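PDB 3DI5: DinB-like Protein from Bacillus cereus ATCC 10987, which belongs to the DinB family and binds a nickel ion at a site that probably serves a divalent metal cation, its reaction being unestablished. Local coordinates for residues R45-I50 against K79-G84; A53-L58 against R86-A91. All blocks are in the same frame, centred on the assembly; numbering follows the deposited sequence.

Contact 1 of 2, residues R45-I50 against K79-G84; sequences RVAWHI and KTIADG. With NI (nickel (II) ion), chain B.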
loop_
_atom_site.group_PDB
_atom_site.type_symbol
_atom_site.label_atom_id
_atom_site.label_comp_id
_atom_site.label_asym_id
_atom_site.label_seq_id
_atom_site.Cartn_x
_atom_site.Cartn_y
_atom_site.Cartn_z
ATOM N N ARG A 45 0.628 1.303 13.162
ATOM C CA ARG A 45 -0.003 0.085 12.633
ATOM C C ARG A 45 -0.766 0.329 11.332
ATOM O O ARG A 45 -0.706 -0.486 10.434
ATOM C CB ARG A 45 -0.941 -0.578 13.641
ATOM C CG ARG A 45 -1.423 -1.940 13.116
ATOM C CD ARG A 45 -1.514 -3.039 14.178
ATOM N NE ARG A 45 -1.676 -4.359 13.560
ATOM C CZ ARG A 45 -2.245 -5.410 14.146
ATOM N NH1 ARG A 45 -2.758 -5.325 15.371
ATOM N NH2 ARG A 45 -2.323 -6.559 13.488
ATOM N N VAL A 46 -1.517 1.428 11.250
ATOM C CA VAL A 46 -2.102 1.845 9.983
ATOM C C VAL A 46 -1.055 1.891 8.870
ATOM O O VAL A 46 -1.293 1.334 7.793
ATOM C CB VAL A 46 -2.889 3.185 10.097
ATOM C CG1 VAL A 46 -3.489 3.595 8.711
ATOM C CG2 VAL A 46 -3.972 3.049 11.125
ATOM N N ALA A 47 0.125 2.460 9.149
ATOM C CA ALA A 47 1.170 2.658 8.135
ATOM C C ALA A 47 1.847 1.343 7.713
ATOM O O ALA A 47 2.131 1.109 6.535
ATOM C CB ALA A 47 2.230 3.633 8.655
ATOM N N TRP A 48 2.158 0.503 8.684
ATOM C CA TRP A 48 2.713 -0.805 8.370
ATOM C C TRP A 48 1.691 -1.719 7.651
ATOM O O TRP A 48 2.062 -2.528 6.841
ATOM C CB TRP A 48 3.234 -1.454 9.641
ATOM C CG TRP A 48 4.131 -2.617 9.446
ATOM C CD1 TRP A 48 3.969 -3.844 9.980
ATOM C CD2 TRP A 48 5.366 -2.652 8.708
ATOM N NE1 TRP A 48 5.022 -4.661 9.623
ATOM C CE2 TRP A 48 5.886 -3.953 8.834
ATOM C CE3 TRP A 48 6.078 -1.710 7.953
ATOM C CZ2 TRP A 48 7.079 -4.343 8.234
ATOM C CZ3 TRP A 48 7.250 -2.090 7.358
ATOM C CH2 TRP A 48 7.751 -3.402 7.498
ATOM N N HIS A 49 0.402 -1.563 7.944
ATOM C CA HIS A 49 -0.638 -2.328 7.269
ATOM C C HIS A 49 -0.643 -2.008 5.754
ATOM O O HIS A 49 -0.826 -2.897 4.922
ATOM C CB HIS A 49 -1.993 -2.005 7.933
ATOM C CG HIS A 49 -3.170 -2.716 7.339
ATOM N ND1 HIS A 49 -3.326 -4.082 7.401
ATOM C CD2 HIS A 49 -4.303 -2.236 6.774
ATOM C CE1 HIS A 49 -4.477 -4.417 6.842
ATOM N NE2 HIS A 49 -5.089 -3.316 6.448
ATOM N N ILE A 50 -0.398 -0.745 5.408
ATOM C CA ILE A 50 -0.297 -0.285 3.999
ATOM C C ILE A 50 0.894 -0.906 3.296
ATOM O O ILE A 50 0.821 -1.373 2.140
ATOM C CB ILE A 50 -0.170 1.265 3.961
ATOM C CG1 ILE A 50 -1.530 1.883 4.247
ATOM C CG2 ILE A 50 0.351 1.805 2.572
ATOM C CD1 ILE A 50 -1.458 3.301 4.760
ATOM N N LYS A 79 11.489 5.334 9.925
ATOM C CA LYS A 79 12.369 5.160 8.770
ATOM C C LYS A 79 12.247 3.755 8.209
ATOM O O LYS A 79 12.282 3.575 6.998
ATOM C CB LYS A 79 13.829 5.463 9.099
ATOM C CG LYS A 79 14.587 5.958 7.877
ATOM C CD LYS A 79 16.057 6.288 8.179
ATOM C CE LYS A 79 16.996 5.309 7.497
ATOM N NZ LYS A 79 16.976 5.492 6.025
ATOM N N THR A 80 12.102 2.761 9.080
ATOM C CA THR A 80 11.832 1.396 8.622
ATOM C C THR A 80 10.549 1.295 7.821
ATOM O O THR A 80 10.505 0.594 6.816
ATOM C CB THR A 80 11.791 0.391 9.779
ATOM O OG1 THR A 80 13.028 0.450 10.485
ATOM C CG2 THR A 80 11.618 -1.030 9.251
ATOM N N ILE A 81 9.506 1.986 8.261
ATOM C CA ILE A 81 8.205 1.926 7.600
ATOM C C ILE A 81 8.222 2.592 6.219
ATOM O O ILE A 81 7.834 1.988 5.218
ATOM C CB ILE A 81 7.095 2.537 8.500
ATOM C CG1 ILE A 81 7.003 1.748 9.833
ATOM C CG2 ILE A 81 5.730 2.581 7.757
ATOM C CD1 ILE A 81 5.942 2.233 10.807
ATOM N N ALA A 82 8.669 3.837 6.167
ATOM C CA ALA A 82 8.754 4.584 4.918
ATOM C C ALA A 82 9.686 3.893 3.900
ATOM O O ALA A 82 9.384 3.838 2.694
ATOM C CB ALA A 82 9.218 6.023 5.211
ATOM N N ASP A 83 10.810 3.360 4.384
ATOM C CA ASP A 83 11.761 2.667 3.520
ATOM C C ASP A 83 11.221 1.331 3.038
ATOM O O ASP A 83 11.327 1.005 1.863
ATOM C CB ASP A 83 13.104 2.472 4.216
ATOM C CG ASP A 83 13.885 3.777 4.343
ATOM O OD1 ASP A 83 13.286 4.870 4.146
ATOM O OD2 ASP A 83 15.088 3.721 4.657
ATOM N N GLY A 84 10.630 0.568 3.955
ATOM C CA GLY A 84 9.824 -0.606 3.605
ATOM C C GLY A 84 8.837 -0.381 2.475
ATOM O O GLY A 84 8.806 -1.159 1.532
HETATM NI NI NI B . -7.228 -3.063 5.644
HETATM O O HOH W 1 -7.939 -3.454 7.906
HETATM O O HOH W 2 -9.395 -3.056 4.951
HETATM O O HOH W 3 -7.288 -5.405 5.339
#
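Beside A47 and W48, which both lean on I81, H49 turns the other way and binds the nickel through NE2 at 2.3 Å. Three waters and the NE2 atoms of H128 and H132 fill the remaining five positions. The waters are mutually cis, and water 2 stands almost straight across the nickel from H49 NE2. H49 ND1 is hydrogen-bonded to D71, whose other carboxylate oxygen forms a salt bridge with R45; this second-shell link limits rotation of the imidazole and would probably make NE2 a stronger donor to the metal.

The opposite flank of the same helical turn is apolar. A47 CB faces helix 78-99 and meets I81 CG2 at 3.8 Å, while CG1 of that isoleucine lies 4.0 Å from W48 CE3. W48 reaches the neighbouring helix with its six-membered ring because CG is turned away from the backbone N (chi1 -165°); CZ3 of W48 comes within 4.1 Å of I81 CA. The indole and I81 meet at an oblique angle. L24 of helix 6-26 touches both A47 and I81, closing the inner side. On the outer surface of helix 78-99, K79 NZ and D83 OD2 form a salt bridge of 2.9 Å, one turn apart.

No hydrogen bond joins the two segments. Their axes approach to 9.6 Å and run nearly parallel, inclined by 26°, as expected for the second and third helices of the DinB four-helix bundle, whose three-histidine metal site is served here by H49.

Contact 2 of 2, residues A53-L58 against R86-A91; sequences AIPVIL and RKVNTA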
loop_
_atom_site.group_PDB
_atom_site.type_symbol
_atom_site.label_atom_id
_atom_site.label_comp_id
_atom_site.label_asym_id
_atom_site.label_seq_id
_atom_site.Cartn_x
_atom_site.Cartn_y
_atom_site.Cartn_z
ATOM N N ALA A 53 0.197 -4.696 2.966
ATOM C CA ALA A 53 -0.926 -4.937 2.078
ATOM C C ALA A 53 -0.538 -5.171 0.622
ATOM O O ALA A 53 -1.298 -5.820 -0.101
ATOM C CB ALA A 53 -1.982 -3.796 2.189
ATOM N N ILE A 54 0.671 -4.738 0.197
ATOM C CA ILE A 54 1.047 -4.868 -1.219
ATOM C C ILE A 54 1.237 -6.359 -1.585
ATOM O O ILE A 54 0.522 -6.866 -2.465
ATOM C CB ILE A 54 2.259 -3.957 -1.625
ATOM C CG1 ILE A 54 1.820 -2.490 -1.660
ATOM C CG2 ILE A 54 2.790 -4.314 -2.990
ATOM C CD1 ILE A 54 2.980 -1.475 -1.572
ATOM N N PRO A 55 2.187 -7.063 -0.926
ATOM C CA PRO A 55 2.254 -8.514 -1.129
ATOM C C PRO A 55 1.014 -9.332 -0.728
ATOM O O PRO A 55 0.812 -10.387 -1.310
ATOM C CB PRO A 55 3.496 -8.941 -0.332
ATOM C CG PRO A 55 3.794 -7.803 0.599
ATOM C CD PRO A 55 3.262 -6.568 -0.046
ATOM N N VAL A 56 0.164 -8.857 0.191
ATOM C CA VAL A 56 -0.977 -9.659 0.640
ATOM C C VAL A 56 -2.100 -9.635 -0.404
ATOM O O VAL A 56 -2.677 -10.673 -0.767
ATOM C CB VAL A 56 -1.481 -9.200 2.028
ATOM C CG1 VAL A 56 -2.820 -9.888 2.394
ATOM C CG2 VAL A 56 -0.391 -9.464 3.091
ATOM N N ILE A 57 -2.406 -8.446 -0.901
ATOM C CA ILE A 57 -3.431 -8.320 -1.918
ATOM C C ILE A 57 -2.944 -8.977 -3.239
ATOM O O ILE A 57 -3.712 -9.627 -3.926
ATOM C CB ILE A 57 -3.874 -6.839 -2.082
ATOM C CG1 ILE A 57 -4.748 -6.416 -0.890
ATOM C CG2 ILE A 57 -4.546 -6.620 -3.423
ATOM C CD1 ILE A 57 -5.159 -4.924 -0.908
ATOM N N LEU A 58 -1.665 -8.875 -3.583
ATOM C CA LEU A 58 -1.255 -9.405 -4.879
ATOM C C LEU A 58 -0.930 -10.923 -4.875
ATOM O O LEU A 58 -0.667 -11.515 -5.949
ATOM C CB LEU A 58 -0.115 -8.553 -5.462
ATOM C CG LEU A 58 -0.551 -7.086 -5.680
ATOM C CD1 LEU A 58 0.421 -6.354 -6.413
ATOM C CD2 LEU A 58 -1.884 -6.987 -6.437
ATOM N N ARG A 86 8.919 2.015 0.199
ATOM C CA ARG A 86 9.673 2.338 -1.006
ATOM C C ARG A 86 10.186 1.055 -1.646
ATOM O O ARG A 86 10.016 0.845 -2.847
ATOM C CB ARG A 86 10.850 3.270 -0.691
ATOM C CG ARG A 86 11.692 3.633 -1.914
ATOM C CD ARG A 86 12.762 4.675 -1.629
ATOM N NE ARG A 86 12.169 5.929 -1.165
ATOM C CZ ARG A 86 12.208 6.388 0.087
ATOM N NH1 ARG A 86 12.848 5.725 1.057
ATOM N NH2 ARG A 86 11.604 7.544 0.371
ATOM N N LYS A 87 10.792 0.209 -0.815
ATOM C CA LYS A 87 11.424 -1.054 -1.223
ATOM C C LYS A 87 10.440 -1.994 -1.905
ATOM O O LYS A 87 10.707 -2.488 -3.012
ATOM C CB LYS A 87 11.996 -1.758 0.017
ATOM C CG LYS A 87 13.326 -2.436 -0.160
ATOM C CD LYS A 87 13.899 -2.829 1.205
ATOM N N VAL A 88 9.310 -2.243 -1.244
ATOM C CA VAL A 88 8.351 -3.227 -1.728
ATOM C C VAL A 88 7.551 -2.720 -2.934
ATOM O O VAL A 88 7.192 -3.503 -3.810
ATOM C CB VAL A 88 7.398 -3.734 -0.610
ATOM C CG1 VAL A 88 6.333 -2.705 -0.265
ATOM C CG2 VAL A 88 6.771 -5.028 -1.045
ATOM N N ASN A 89 7.291 -1.415 -2.989
ATOM C CA ASN A 89 6.691 -0.833 -4.183
ATOM C C ASN A 89 7.606 -1.023 -5.399
ATOM O O ASN A 89 7.157 -1.378 -6.469
ATOM C CB ASN A 89 6.353 0.650 -3.999
ATOM C CG ASN A 89 5.552 1.200 -5.172
ATOM O OD1 ASN A 89 4.496 0.665 -5.511
ATOM N ND2 ASN A 89 6.070 2.228 -5.826
ATOM N N THR A 90 8.900 -0.805 -5.219
ATOM C CA THR A 90 9.844 -1.000 -6.294
ATOM C C THR A 90 9.892 -2.452 -6.766
ATOM O O THR A 90 9.906 -2.716 -7.976
ATOM C CB THR A 90 11.233 -0.528 -5.879
ATOM O OG1 THR A 90 11.201 0.892 -5.739
ATOM C CG2 THR A 90 12.279 -0.897 -6.922
ATOM N N ALA A 91 9.922 -3.389 -5.823
ATOM C CA ALA A 91 9.957 -4.810 -6.168
ATOM C C ALA A 91 8.646 -5.188 -6.871
ATOM O O ALA A 91 8.601 -5.986 -7.794
ATOM C CB ALA A 91 10.152 -5.640 -4.914
#
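V88 points its two methyl groups at two successive residues of helix 43-58, and each is met from a different direction. CG1 touches I54 CD1 at 3.8 Å; these two side chains both reach toward the opposing helix and pass alongside one another in opposite senses. CG2 lies 4.0 Å from P55 CD, and there the valine crosses the proline side chain at roughly a right angle. The fork of V88 thus meets the end of an extended isoleucine with one branch and the pyrrolidine ring with the other. Its chi1 of 75° puts CG1 between the backbone N and the carbonyl carbon and CG2 anti to the N, a rotation that turns CG1 to I54 and CG2 to P55. I54 in turn holds CG1 anti to its carbonyl carbon, and the nearly extended chi2 of 160° carries CD1 out to the valine.

All three residues are buried, and the contact is purely apolar. F65, Y85 and F92 also pack on I54, while T69 of the long connection between the helices touches P55. CD is bonded to the proline nitrogen in place of an amide hydrogen; the nitrogen therefore makes no bond to the preceding turn, and helix 43-58 is kinked there. Away from the contact, R86 O receives both T90 N and T90 OG1, each at 3.1 Å, from opposite faces of the carbonyl plane. N89 OD1 accepts a hydrogen bond from W13 NE1, tying helix 78-99 to helix 6-26.

I54 lies about 12 Å from the nickel, side chain to ion. With its three touching residues buried, this is interior helix-helix packing some way from the metal site, in the hydrophobic core of the DinB helical bundle.

How the contacts relate
From the N terminus, helix 6-26 comes first, then helix 43-58 supplies 45-50 and 53-58 in turn. A long, mostly irregular connection, which carries D71, leads to helix 78-99 with 79-84 and 86-91. Contact 1 closes a loop of 28 intervening residues and contact 2 one of 27. The two cross along the chain without nesting, as two successive contacts between parallel helices must, and their centres lie 11 Å apart. Together they fasten one helix pair at two levels. At both levels helix 43-58 also packs on helix 118-142, which brings H128 and H132 to the metal, and helix 78-99 on helix 6-26; the nickel lies beside contact 1.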